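PDB 7OEC: DNA polymerase II large subunit from Pyrococcus horikoshii, which contains an intein, the crystallised part, which probably excises itself by protein splicing, joining the flanking segments of the replicative DNA polymerase. Local coordinates for residues V52-P57 with Y156-I161. The protein carries 2 engineered substitutions. Numbering follows the deposited sequence.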
ATOM      1  N   VAL A  52      -9.174   0.993   7.505  1.00 21.84           N
ATOM      2  CA  VAL A  52      -8.498   0.765   6.240  1.00 21.40           C
ATOM      3  C   VAL A  52      -9.085  -0.476   5.594  1.00 24.00           C
ATOM      4  O   VAL A  52      -9.450  -1.442   6.278  1.00 24.00           O
ATOM      5  CB  VAL A  52      -6.973   0.693   6.449  1.00 21.57           C
ATOM      6  CG1 VAL A  52      -6.540  -0.523   7.258  1.00 22.19           C
ATOM      7  CG2 VAL A  52      -6.280   0.694   5.113  1.00 23.20           C
ATOM      8  N   TYR A  53      -9.243  -0.437   4.276  1.00 21.59           N
ATOM      9  CA  TYR A  53      -9.639  -1.647   3.578  1.00 24.48           C
ATOM     10  C   TYR A  53      -8.434  -2.547   3.321  1.00 23.20           C
ATOM     11  O   TYR A  53      -7.376  -2.121   2.854  1.00 25.62           O
ATOM     12  CB  TYR A  53     -10.282  -1.283   2.261  1.00 28.85           C
ATOM     13  CG  TYR A  53     -11.709  -0.766   2.352  1.00 32.24           C
ATOM     14  CD1 TYR A  53     -12.772  -1.630   2.270  1.00 40.03           C
ATOM     15  CD2 TYR A  53     -11.979   0.573   2.461  1.00 31.50           C
ATOM     16  CE1 TYR A  53     -14.043  -1.184   2.301  1.00 43.90           C
ATOM     17  CE2 TYR A  53     -13.268   1.044   2.494  1.00 35.63           C
ATOM     18  CZ  TYR A  53     -14.300   0.153   2.415  1.00 41.93           C
ATOM     19  OH  TYR A  53     -15.621   0.522   2.433  1.00 48.12           O
ATOM     20  N   SER A  54      -8.599  -3.796   3.649  1.00 24.63           N
ATOM     21  CA  SER A  54      -7.549  -4.784   3.492  0.58 20.83           C
ATOM     22  C   SER A  54      -8.090  -5.931   2.662  1.00 23.07           C
ATOM     23  O   SER A  54      -9.276  -6.032   2.385  1.00 25.08           O
ATOM     24  CB  SER A  54      -7.048  -5.353   4.835  0.58 22.72           C
ATOM     25  OG  SER A  54      -6.422  -4.375   5.622  0.58 24.06           O
ATOM     26  N   PHE A  55      -7.198  -6.798   2.259  1.00 25.56           N
ATOM     27  CA  PHE A  55      -7.566  -8.011   1.561  1.00 25.14           C
ATOM     28  C   PHE A  55      -7.149  -9.178   2.442  1.00 23.80           C
ATOM     29  O   PHE A  55      -5.990  -9.249   2.881  1.00 25.77           O
ATOM     30  CB  PHE A  55      -6.881  -8.092   0.193  1.00 26.39           C
ATOM     31  CG  PHE A  55      -7.503  -9.096  -0.723  1.00 27.71           C
ATOM     32  CD1 PHE A  55      -6.944 -10.353  -0.906  1.00 30.60           C
ATOM     33  CD2 PHE A  55      -8.702  -8.798  -1.362  1.00 30.41           C
ATOM     34  CE1 PHE A  55      -7.564 -11.265  -1.738  1.00 31.71           C
ATOM     35  CE2 PHE A  55      -9.320  -9.719  -2.185  1.00 31.05           C
ATOM     36  CZ  PHE A  55      -8.746 -10.941  -2.383  1.00 30.76           C
ATOM     37  N   ASN A  56      -8.111 -10.061   2.735  1.00 22.87           N
ATOM     38  CA  ASN A  56      -7.885 -11.244   3.537  1.00 22.37           C
ATOM     39  C   ASN A  56      -7.590 -12.393   2.588  1.00 24.18           C
ATOM     40  O   ASN A  56      -8.520 -12.922   1.935  1.00 24.84           O
ATOM     41  CB  ASN A  56      -9.094 -11.579   4.385  1.00 21.86           C
ATOM     42  CG  ASN A  56      -8.883 -12.826   5.142  1.00 26.24           C
ATOM     43  OD1 ASN A  56      -7.781 -13.387   5.124  1.00 28.94           O
ATOM     44  ND2 ASN A  56      -9.898 -13.263   5.851  1.00 27.85           N
ATOM     45  N   PRO A  57      -6.316 -12.783   2.475  1.00 24.00           N
ATOM     46  CA  PRO A  57      -5.977 -13.837   1.516  1.00 25.98           C
ATOM     47  C   PRO A  57      -6.507 -15.187   1.925  1.00 26.63           C
ATOM     48  O   PRO A  57      -6.606 -16.068   1.073  1.00 27.94           O
ATOM     49  CB  PRO A  57      -4.449 -13.826   1.504  1.00 29.69           C
ATOM     50  CG  PRO A  57      -4.069 -13.357   2.934  1.00 30.28           C
ATOM     51  CD  PRO A  57      -5.137 -12.332   3.265  1.00 26.04           C
ATOM     52  N   TYR A 156      -4.432  -8.087   9.099  1.00 24.10           N
ATOM     53  CA  TYR A 156      -4.219  -8.578   7.732  1.00 25.90           C
ATOM     54  C   TYR A 156      -2.955  -8.056   7.040  1.00 27.15           C
ATOM     55  O   TYR A 156      -2.340  -8.735   6.193  1.00 29.18           O
ATOM     56  CB  TYR A 156      -5.444  -8.181   6.907  1.00 28.63           C
ATOM     57  CG  TYR A 156      -6.719  -8.733   7.463  1.00 31.14           C
ATOM     58  CD1 TYR A 156      -6.991 -10.086   7.411  1.00 33.15           C
ATOM     59  CD2 TYR A 156      -7.597  -7.926   8.124  1.00 33.14           C
ATOM     60  CE1 TYR A 156      -8.123 -10.581   7.967  1.00 33.65           C
ATOM     61  CE2 TYR A 156      -8.692  -8.423   8.701  1.00 33.93           C
ATOM     62  CZ  TYR A 156      -8.977  -9.743   8.597  1.00 34.54           C
ATOM     63  OH  TYR A 156     -10.136 -10.219   9.162  1.00 40.20           O
ATOM     64  N   HIS A 157      -2.570  -6.847   7.374  1.00 22.91           N
ATOM     65  CA  HIS A 157      -1.342  -6.241   6.870  1.00 20.63           C
ATOM     66  C   HIS A 157      -1.288  -6.136   5.354  1.00 22.06           C
ATOM     67  O   HIS A 157      -0.203  -6.114   4.775  1.00 21.41           O
ATOM     68  CB  HIS A 157      -0.066  -6.913   7.397  1.00 24.17           C
ATOM     69  CG  HIS A 157      -0.044  -7.100   8.880  1.00 29.07           C
ATOM     70  ND1 HIS A 157      -0.499  -6.161   9.791  1.00 33.89           N
ATOM     71  CD2 HIS A 157       0.339  -8.170   9.611  1.00 37.80           C
ATOM     72  CE1 HIS A 157      -0.365  -6.639  11.018  1.00 37.68           C
ATOM     73  NE2 HIS A 157       0.100  -7.873  10.929  1.00 40.93           N
ATOM     74  N   THR A 158      -2.444  -5.997   4.720  1.00 21.51           N
ATOM     75  CA  THR A 158      -2.552  -5.682   3.306  1.00 18.98           C
ATOM     76  C   THR A 158      -3.404  -4.430   3.163  1.00 17.84           C
ATOM     77  O   THR A 158      -4.159  -4.060   4.070  1.00 21.04           O
ATOM     78  CB  THR A 158      -3.197  -6.828   2.563  1.00 21.43           C
ATOM     79  OG1 THR A 158      -4.441  -7.092   3.165  1.00 25.65           O
ATOM     80  CG2 THR A 158      -2.375  -8.080   2.681  1.00 23.96           C
ATOM     81  N   VAL A 159      -3.225  -3.762   2.028  1.00 16.59           N
ATOM     82  CA  VAL A 159      -3.869  -2.494   1.740  1.00 17.60           C
ATOM     83  C   VAL A 159      -4.206  -2.491   0.257  1.00 16.18           C
ATOM     84  O   VAL A 159      -3.715  -3.314  -0.530  1.00 16.71           O
ATOM     85  CB  VAL A 159      -2.976  -1.287   2.107  1.00 19.37           C
ATOM     86  CG1 VAL A 159      -2.739  -1.194   3.610  1.00 22.60           C
ATOM     87  CG2 VAL A 159      -1.631  -1.359   1.415  1.00 20.58           C
ATOM     88  N   ILE A 160      -5.066  -1.549  -0.116  1.00 16.88           N
ATOM     89  CA  ILE A 160      -5.539  -1.389  -1.486  1.00 16.35           C
ATOM     90  C   ILE A 160      -5.161   0.016  -1.928  1.00 15.76           C
ATOM     91  O   ILE A 160      -5.663   1.001  -1.380  1.00 18.27           O
ATOM     92  CB  ILE A 160      -7.042  -1.670  -1.589  1.00 18.13           C
ATOM     93  CG1 ILE A 160      -7.286  -3.124  -1.111  1.00 20.95           C
ATOM     94  CG2 ILE A 160      -7.504  -1.465  -3.015  1.00 19.68           C
ATOM     95  CD1 ILE A 160      -8.680  -3.512  -1.024  1.00 24.45           C
ATOM     96  N   ILE A 161      -4.233   0.117  -2.879  1.00 16.41           N
ATOM     97  CA  ILE A 161      -3.583   1.391  -3.150  1.00 15.94           C
ATOM     98  C   ILE A 161      -3.771   1.835  -4.593  1.00 15.37           C
ATOM     99  O   ILE A 161      -4.027   1.048  -5.496  1.00 17.20           O
ATOM    100  CB  ILE A 161      -2.091   1.384  -2.789  1.00 16.48           C
ATOM    101  CG1 ILE A 161      -1.313   0.398  -3.630  1.00 17.29           C
ATOM    102  CG2 ILE A 161      -1.925   1.200  -1.259  1.00 19.62           C
ATOM    103  CD1 ILE A 161       0.200   0.592  -3.506  1.00 18.79           C
TER
HETATM  104  O   HOH W   1      -6.409   0.050   1.791  1.00 19.76           O
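Two side-chain hydroxyls, Ser54 OG and Thr158 OG1, join strand 52-56 to strand 158-161 through backbone carbonyls. In the conformer described, Ser54 OG donates to Thr158 O at 2.8 Å, arriving at a C=O...O angle of 151° and tilted from the carbonyl plane. In return Thr158 OG1 donates to Phe55 O at 2.7 Å, more bent at the carbonyl (122°). With chi1 at 56°, OG1 sits between its own backbone N and carbonyl carbon, which also brings it 2.9 Å from Phe55 N. Further along, a water bridges Tyr53 O and Ile160 N, accepting from the latter at 2.8 Å. The strands cross steeply and belong to different sheets of the largely beta intein splicing domain (Hint fold): 52-56 pairs with strands 10-15 and 61-74, 158-161 with the C-terminal strand 165-168. Apolar contacts are looser: Val52 CG2 lies 4.3 Å from Val159 CG1, both residues also touching Ile11, and Tyr53 CB meets Ile160 CD1. Tyr156 packs its CB on Ser54 CB (3.9 Å). Toward the end of the strand, its ring and the Asn56 amide are inclined to each other, Tyr156 CE1 lying 3.7 Å from Asn56 CG. Asn56 OD1 accepts from Glu58 N.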